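Local structure of beta-galactoside alpha-2,6-sialyltransferase (2Z4T) at residues 129-133 with 334-338; 114-120 with 193-199; 340-346 with 433-439. The protein is a GT-B-fold glycosyltransferase that transfers sialic acid from its CMP-linked donor to galactosides such as lactose, forming an alpha-2,6 linkage. One frame throughout, in Å; residues are numbered along the deposited sequence.

Interaction 1. Residues 129-133 with 334-338; sequences LQQLM and FLSIV
This is a buried, wholly apolar helix-helix contact near the middle of the enzyme, between helix 126-141, which follows strand 103-122, and helix 328-338, which lies shortly before strand 356-360, the first in sequence of the six-stranded parallel sheet. Both segments are helical, with Met-133 N bonded to Leu-129 O at 3.2 Å and Val-338 N to Phe-334 O at 3.0 Å. The short axes run roughly antiparallel, at 145°, and come no closer than 11.3 Å, so large side chains must bridge the gap. Leu-129 faces Val-338 (CA-CA 8.3 Å) and Met-133 faces Phe-334 (CA-CA 7.5 Å).

CA-CB of Leu-132 points toward the other helix, with chi1 off-well at -147°. Its CD1 lies 3.6 Å from Phe-334 CD1, 3.5 Å from Val-338 CG1 and 3.9 Å from Ile-337 CG2; a branched leucine fills this three-sided niche well. CA-CB of Phe-334 points sideways, and its t rotamer (chi1 179°) brings the ring end nearer to helix 126-141: CE1 meets Met-133 CG at 3.4 Å, and at the ring edge CZ meets Leu-129 CD1 at 3.9 Å. Met-133, extended at chi2, lays its flexible thioether obliquely by the ring, SD 4.9 Å from the Phe-334 centroid. No hydrogen bond crosses.

Helix 431-436 adjoins through Val-433 and Met-436. Leu-129 also touches CMP-binding Ser-430 and Glu-432, about 5 Å from bound CMP at nearest atoms. This is a helix pair with a Met-aromatic contact (Met-133 with Phe-334), bordering the nucleotide site of a GT-B glycosyltransferase.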
# COMPACT_ATOMS: atom_id res chain seq x y z
N LEU A 129 -1.97 2.63 0.09
CA LEU A 129 -2.69 2.18 1.25
C LEU A 129 -2.37 0.71 1.54
O LEU A 129 -2.06 0.36 2.68
CB LEU A 129 -4.20 2.36 1.05
CG LEU A 129 -5.07 1.89 2.20
CD1 LEU A 129 -4.81 2.74 3.42
CD2 LEU A 129 -6.55 1.93 1.77
N GLN A 130 -2.43 -0.13 0.52
CA GLN A 130 -2.14 -1.54 0.71
C GLN A 130 -0.68 -1.79 1.12
O GLN A 130 -0.39 -2.64 1.97
CB GLN A 130 -2.49 -2.32 -0.54
CG GLN A 130 -3.96 -2.41 -0.80
CD GLN A 130 -4.71 -3.45 0.06
OE1 GLN A 130 -5.92 -3.31 0.29
NE2 GLN A 130 -4.01 -4.48 0.51
N GLN A 131 0.24 -1.02 0.52
CA GLN A 131 1.66 -1.15 0.83
C GLN A 131 1.92 -0.77 2.28
O GLN A 131 2.66 -1.46 2.97
CB GLN A 131 2.52 -0.31 -0.13
CG GLN A 131 2.44 -0.75 -1.60
CD GLN A 131 3.13 0.21 -2.57
OE1 GLN A 131 3.33 1.39 -2.27
NE2 GLN A 131 3.52 -0.31 -3.75
N LEU A 132 1.27 0.30 2.75
CA LEU A 132 1.36 0.71 4.14
C LEU A 132 1.00 -0.43 5.07
O LEU A 132 1.69 -0.69 6.07
CB LEU A 132 0.40 1.84 4.45
CG LEU A 132 0.78 2.91 5.49
CD1 LEU A 132 -0.42 3.49 6.19
CD2 LEU A 132 1.83 2.49 6.51
N MET A 133 -0.12 -1.09 4.78
CA MET A 133 -0.56 -2.19 5.60
C MET A 133 0.44 -3.36 5.56
O MET A 133 0.65 -4.00 6.57
CB MET A 133 -1.97 -2.65 5.18
CG MET A 133 -3.06 -1.63 5.52
SD MET A 133 -4.73 -2.30 5.36
CE MET A 133 -4.87 -2.62 3.60
N PHE A 334 -0.95 2.78 12.31
CA PHE A 334 -1.62 2.88 11.02
C PHE A 334 -2.47 4.15 10.89
O PHE A 334 -2.28 4.92 9.94
CB PHE A 334 -2.46 1.61 10.79
CG PHE A 334 -3.22 1.61 9.50
CD1 PHE A 334 -2.56 1.44 8.29
CD2 PHE A 334 -4.60 1.75 9.49
CE1 PHE A 334 -3.28 1.43 7.09
CE2 PHE A 334 -5.33 1.74 8.30
CZ PHE A 334 -4.67 1.59 7.10
N LEU A 335 -3.40 4.36 11.83
CA LEU A 335 -4.33 5.51 11.75
C LEU A 335 -3.56 6.82 11.78
O LEU A 335 -3.91 7.81 11.13
CB LEU A 335 -5.39 5.50 12.88
CG LEU A 335 -6.32 4.28 12.89
CD1 LEU A 335 -7.39 4.44 13.94
CD2 LEU A 335 -6.94 4.02 11.49
N SER A 336 -2.49 6.78 12.54
CA SER A 336 -1.64 7.90 12.72
C SER A 336 -0.88 8.20 11.42
O SER A 336 -0.79 9.36 11.02
CB SER A 336 -0.69 7.58 13.86
OG SER A 336 0.26 8.58 13.96
N ILE A 337 -0.38 7.18 10.74
CA ILE A 337 0.27 7.40 9.46
C ILE A 337 -0.68 7.88 8.35
O ILE A 337 -0.30 8.73 7.55
CB ILE A 337 1.10 6.18 9.00
CG1 ILE A 337 2.25 5.94 10.00
CG2 ILE A 337 1.67 6.44 7.59
CD1 ILE A 337 3.06 4.67 9.76
N VAL A 338 -1.90 7.34 8.29
CA VAL A 338 -2.89 7.83 7.33
C VAL A 338 -3.59 9.15 7.77
O VAL A 338 -4.38 9.71 7.02
CB VAL A 338 -3.95 6.74 6.92
CG1 VAL A 338 -3.27 5.39 6.63
CG2 VAL A 338 -5.04 6.59 7.99

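Interaction 2. Residues 114-120 with 193-199; sequences APSLEVY and RLNVKLS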
# COMPACT_ATOMS: atom_id res chain seq x y z
N ALA A 114 19.42 -13.74 6.37
CA ALA A 114 19.84 -12.93 5.22
C ALA A 114 19.42 -11.46 5.36
O ALA A 114 18.30 -11.17 5.81
CB ALA A 114 19.29 -13.51 3.94
N PRO A 115 20.33 -10.52 5.01
CA PRO A 115 19.93 -9.12 4.85
C PRO A 115 18.78 -9.06 3.84
O PRO A 115 18.79 -9.77 2.82
CB PRO A 115 21.18 -8.47 4.25
CG PRO A 115 22.31 -9.35 4.70
CD PRO A 115 21.76 -10.74 4.75
N SER A 116 17.78 -8.23 4.12
CA SER A 116 16.62 -8.16 3.26
C SER A 116 16.16 -6.72 3.00
O SER A 116 16.36 -5.80 3.81
CB SER A 116 15.47 -8.99 3.82
OG SER A 116 14.94 -8.35 4.97
N LEU A 117 15.55 -6.55 1.84
CA LEU A 117 15.08 -5.26 1.41
C LEU A 117 13.64 -5.43 0.92
O LEU A 117 13.25 -6.49 0.33
CB LEU A 117 15.99 -4.73 0.31
CG LEU A 117 15.87 -3.28 -0.12
CD1 LEU A 117 16.12 -2.34 1.05
CD2 LEU A 117 16.83 -2.97 -1.26
N GLU A 118 12.83 -4.41 1.22
CA GLU A 118 11.46 -4.31 0.74
C GLU A 118 11.31 -2.94 0.13
O GLU A 118 11.56 -1.95 0.81
CB GLU A 118 10.49 -4.46 1.89
CG GLU A 118 10.35 -5.86 2.43
CD GLU A 118 9.49 -5.89 3.68
OE1 GLU A 118 9.22 -7.00 4.18
OE2 GLU A 118 9.09 -4.80 4.15
N VAL A 119 10.93 -2.90 -1.15
CA VAL A 119 10.77 -1.65 -1.89
C VAL A 119 9.29 -1.46 -2.28
O VAL A 119 8.66 -2.39 -2.80
CB VAL A 119 11.67 -1.64 -3.13
CG1 VAL A 119 11.56 -0.32 -3.87
CG2 VAL A 119 13.14 -1.91 -2.76
N TYR A 120 8.74 -0.28 -2.03
CA TYR A 120 7.34 0.01 -2.31
C TYR A 120 7.19 1.32 -3.06
O TYR A 120 7.62 2.37 -2.56
CB TYR A 120 6.55 0.14 -1.01
CG TYR A 120 6.69 -0.98 0.01
CD1 TYR A 120 5.72 -1.98 0.11
CD2 TYR A 120 7.77 -1.02 0.90
CE1 TYR A 120 5.82 -3.00 1.04
CE2 TYR A 120 7.89 -2.03 1.85
CZ TYR A 120 6.89 -3.03 1.91
OH TYR A 120 6.96 -4.04 2.83
N ARG A 193 24.60 -11.59 0.78
CA ARG A 193 23.44 -12.18 0.11
C ARG A 193 22.31 -11.19 0.45
O ARG A 193 22.35 -10.55 1.50
CB ARG A 193 23.13 -13.60 0.62
CG ARG A 193 22.87 -13.66 2.13
CD ARG A 193 22.53 -15.04 2.64
NE ARG A 193 22.54 -15.06 4.11
CZ ARG A 193 21.76 -15.83 4.87
NH1 ARG A 193 20.87 -16.66 4.30
NH2 ARG A 193 21.84 -15.76 6.19
N LEU A 194 21.32 -11.04 -0.45
CA LEU A 194 20.25 -10.07 -0.27
C LEU A 194 18.93 -10.61 -0.80
O LEU A 194 18.82 -10.97 -1.98
CB LEU A 194 20.59 -8.73 -0.95
CG LEU A 194 19.64 -7.55 -0.66
CD1 LEU A 194 19.69 -7.11 0.83
CD2 LEU A 194 19.90 -6.36 -1.59
N ASN A 195 17.94 -10.69 0.09
CA ASN A 195 16.56 -10.92 -0.32
C ASN A 195 15.87 -9.59 -0.61
O ASN A 195 15.90 -8.67 0.23
CB ASN A 195 15.78 -11.72 0.73
CG ASN A 195 16.22 -13.18 0.79
OD1 ASN A 195 16.72 -13.75 -0.19
ND2 ASN A 195 16.02 -13.79 1.95
N VAL A 196 15.27 -9.48 -1.79
CA VAL A 196 14.50 -8.28 -2.17
C VAL A 196 13.03 -8.61 -2.44
O VAL A 196 12.71 -9.54 -3.19
CB VAL A 196 15.10 -7.56 -3.41
CG1 VAL A 196 14.25 -6.37 -3.81
CG2 VAL A 196 16.52 -7.12 -3.13
N LYS A 197 12.14 -7.86 -1.79
CA LYS A 197 10.73 -7.81 -2.20
C LYS A 197 10.44 -6.48 -2.90
O LYS A 197 10.96 -5.43 -2.50
CB LYS A 197 9.83 -7.95 -0.99
CG LYS A 197 9.66 -9.37 -0.52
CD LYS A 197 9.13 -9.36 0.89
CE LYS A 197 8.02 -10.40 1.12
NZ LYS A 197 6.65 -9.83 0.92
N LEU A 198 9.62 -6.53 -3.94
CA LEU A 198 9.26 -5.33 -4.67
C LEU A 198 7.75 -5.21 -4.72
O LEU A 198 7.03 -6.22 -4.82
CB LEU A 198 9.83 -5.32 -6.09
CG LEU A 198 11.35 -5.40 -6.29
CD1 LEU A 198 11.67 -5.53 -7.76
CD2 LEU A 198 12.10 -4.19 -5.68
N SER A 199 7.27 -3.97 -4.65
CA SER A 199 5.86 -3.70 -4.68
C SER A 199 5.56 -2.45 -5.50
O SER A 199 6.19 -1.41 -5.32
CB SER A 199 5.31 -3.54 -3.26
OG SER A 199 3.88 -3.45 -3.29
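Two neighbouring strands run parallel here, in register from Ser-116 opposite Asn-195 to Tyr-120 opposite Ser-199, with axes 14° apart. Asn-195 N donates to Pro-115 O (3.0 Å), Leu-117 N to Asn-195 O (2.7 Å), Lys-197 N to Leu-117 O (2.8 Å) and Val-119 N to Lys-197 O (2.9 Å); Ser-199 N to Val-119 O (2.8 Å) is weak because bent. Proline, lacking an N-H, still opens this ladder by its carbonyl.

Leu-117, Val-119, Val-196 and Leu-198 share one apolar face, Val-119 CB meeting Leu-198 CD2 at 3.6 Å. On the other, Tyr-120 OH donates to Glu-118 OE2 at 2.6 Å, and the carboxylate is further satisfied by Arg-147 and Ser-138. Ser-199 OG bonds to Gln-131. Ala-114 N and Arg-193 NH2, 3.2 Å apart, are both donors: Ala-114 N bonds to Asp-87, while Arg-193 makes salt bridges to Asp-36 and Asp-87.

Such parallel strands with connecting helices are characteristic of the Rossmann-like beta/alpha build of a GT-B domain. Ser-116, Glu-118 and Tyr-120 bond through backbone to strand 146-151; strand 222-230 flanks 194-201, and helix 126-141 packs against Tyr-120.

Interaction 3. Residues 340-346 with 433-439; sequences FDKQKLQ and VLMMTDM
The start of helix 342-349 packs on the end of helix 431-436; Phe-340 CA lies 8.2 Å from Val-433 CA and Gln-346 CA 7.6 Å from Met-439 CA. Phe-340 is extended, and its t rotamer places Leu-434 CD2 over one ring face, 3.8 Å from the centroid, a CH-pi contact; its CD2 meets Val-433 CG2 at 3.7 Å. Asp-341 is the N-cap, OD1 weakly accepting from Lys-344 N (3.4 Å). Thr-437, p, returns OG1 to Val-433 O at 2.7 Å, so this buried hydroxyl is satisfied one turn back. Asp-438 (phi 59°) completes a Schellman motif, with Met-439 N to Leu-434 O at 2.7 Å.

All-trans Lys-342 bonds NZ to Thr-437 O at 2.9 Å. Met-439, mmm, folds flexibly, CG 3.9 Å from Phe-340 CZ and CE 3.9 Å from Leu-345 CB. Leu-345 (chi1 off-well, -144°) and Leu-434 (chi1 m, chi2 off-well, -135°) meet CD1 to CD1 at 3.6 Å.

Helix 328-338 borders through Leu-335, and helix 126-141 lies against Val-433 and Met-436.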
# COMPACT_ATOMS: atom_id res chain seq x y z
N PHE A 340 -5.88 9.62 10.16
CA PHE A 340 -7.27 9.48 10.53
C PHE A 340 -7.47 9.57 12.05
O PHE A 340 -7.06 8.70 12.82
CB PHE A 340 -7.88 8.18 9.98
CG PHE A 340 -9.35 8.02 10.29
CD1 PHE A 340 -10.21 9.12 10.29
CD2 PHE A 340 -9.88 6.76 10.56
CE1 PHE A 340 -11.56 8.97 10.57
CE2 PHE A 340 -11.23 6.61 10.85
CZ PHE A 340 -12.07 7.73 10.85
N ASP A 341 -8.10 10.65 12.48
CA ASP A 341 -8.50 10.78 13.86
C ASP A 341 -9.95 10.26 14.00
O ASP A 341 -10.92 10.98 13.75
CB ASP A 341 -8.36 12.23 14.30
CG ASP A 341 -8.70 12.44 15.78
OD1 ASP A 341 -9.03 11.47 16.51
OD2 ASP A 341 -8.64 13.62 16.18
N LYS A 342 -10.06 9.00 14.38
CA LYS A 342 -11.32 8.31 14.45
C LYS A 342 -12.26 8.89 15.49
O LYS A 342 -13.45 9.11 15.20
CB LYS A 342 -11.07 6.84 14.74
CG LYS A 342 -12.31 6.03 14.89
CD LYS A 342 -12.00 4.56 15.00
CE LYS A 342 -13.16 3.89 15.70
NZ LYS A 342 -13.30 2.48 15.29
N GLN A 343 -11.74 9.13 16.70
CA GLN A 343 -12.56 9.62 17.81
C GLN A 343 -13.19 11.00 17.45
O GLN A 343 -14.34 11.30 17.81
CB GLN A 343 -11.75 9.62 19.13
CG GLN A 343 -12.49 10.03 20.47
CD GLN A 343 -13.90 9.39 20.63
OE1 GLN A 343 -14.05 8.16 20.67
NE2 GLN A 343 -14.92 10.24 20.72
N LYS A 344 -12.44 11.81 16.70
CA LYS A 344 -12.91 13.13 16.29
C LYS A 344 -14.10 13.01 15.32
O LYS A 344 -15.11 13.71 15.49
CB LYS A 344 -11.76 13.95 15.69
CG LYS A 344 -12.17 15.16 14.84
CD LYS A 344 -11.05 16.19 14.79
CE LYS A 344 -11.00 16.96 13.47
NZ LYS A 344 -12.34 17.43 12.97
N LEU A 345 -13.99 12.13 14.32
CA LEU A 345 -15.12 11.83 13.44
C LEU A 345 -16.27 11.25 14.24
O LEU A 345 -17.41 11.69 14.09
CB LEU A 345 -14.75 10.87 12.31
CG LEU A 345 -15.37 11.04 10.91
CD1 LEU A 345 -15.40 9.71 10.15
CD2 LEU A 345 -16.73 11.65 10.90
N GLN A 346 -15.98 10.28 15.10
CA GLN A 346 -17.04 9.72 15.94
C GLN A 346 -17.76 10.80 16.74
O GLN A 346 -18.99 10.81 16.80
CB GLN A 346 -16.56 8.56 16.83
CG GLN A 346 -17.71 7.79 17.51
CD GLN A 346 -18.70 7.13 16.53
OE1 GLN A 346 -19.88 7.49 16.48
NE2 GLN A 346 -18.21 6.17 15.75
N VAL A 433 -10.27 3.24 4.65
CA VAL A 433 -9.93 3.14 6.05
C VAL A 433 -11.16 3.38 6.93
O VAL A 433 -11.27 2.79 8.02
CB VAL A 433 -8.66 3.93 6.50
CG1 VAL A 433 -7.73 4.25 5.34
CG2 VAL A 433 -8.99 5.14 7.32
N LEU A 434 -12.11 4.18 6.44
CA LEU A 434 -13.36 4.33 7.18
C LEU A 434 -14.16 3.03 7.18
O LEU A 434 -14.82 2.71 8.16
CB LEU A 434 -14.25 5.49 6.69
CG LEU A 434 -13.78 6.95 6.57
CD1 LEU A 434 -14.85 7.80 7.13
CD2 LEU A 434 -12.44 7.28 7.24
N MET A 435 -14.09 2.29 6.08
CA MET A 435 -14.70 0.97 6.04
C MET A 435 -14.03 0.03 7.05
O MET A 435 -14.73 -0.63 7.81
CB MET A 435 -14.61 0.35 4.65
CG MET A 435 -15.36 -0.97 4.51
SD MET A 435 -14.97 -1.76 2.92
CE MET A 435 -13.22 -2.09 3.18
N MET A 436 -12.70 -0.00 7.05
CA MET A 436 -11.92 -0.91 7.89
C MET A 436 -12.03 -0.58 9.36
O MET A 436 -11.89 -1.47 10.20
CB MET A 436 -10.45 -0.91 7.49
CG MET A 436 -10.20 -1.47 6.09
SD MET A 436 -8.47 -1.79 5.80
CE MET A 436 -7.83 -0.14 5.54
N THR A 437 -12.28 0.69 9.68
CA THR A 437 -12.43 1.11 11.07
C THR A 437 -13.89 1.13 11.53
O THR A 437 -14.20 1.55 12.66
CB THR A 437 -11.78 2.48 11.32
OG1 THR A 437 -12.35 3.46 10.44
CG2 THR A 437 -10.21 2.43 11.10
N ASP A 438 -14.80 0.66 10.67
CA ASP A 438 -16.24 0.63 10.98
C ASP A 438 -16.76 2.05 11.27
O ASP A 438 -17.44 2.28 12.25
CB ASP A 438 -16.52 -0.32 12.15
CG ASP A 438 -18.01 -0.59 12.33
OD1 ASP A 438 -18.77 -0.60 11.32
OD2 ASP A 438 -18.42 -0.81 13.51
N MET A 439 -16.40 2.98 10.39
CA MET A 439 -16.69 4.41 10.54
C MET A 439 -17.44 4.90 9.30
O MET A 439 -17.39 6.08 8.95
CB MET A 439 -15.39 5.21 10.70
CG MET A 439 -14.74 5.14 12.09
SD MET A 439 -15.90 5.58 13.41
CE MET A 439 -16.09 7.35 13.18

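From the N terminus, segment 114-120 leads directly into the helix bearing 129-133. The chain returns at 193-199 to close interaction 2, and only at 334-338 does it close interaction 1, so these two loops cross. Interaction 3 follows in series: 340-346 comes just after 334-338, and 433-439 closes it. Interactions 1 and 2 meet where Gln-131 NE2 reaches Ser-199 OG (3.2 Å), interactions 1 and 3 through Leu-335 O and Phe-340 N (2.8 Å) and Leu-129 CD1 and Val-433 CG1 (3.8 Å). Helix 126-141 thereby joins the strands of interaction 2 to helix 431-436, which precedes strand 443-447 of the six-stranded parallel sheet, consistent with the two domains of a GT-B fold.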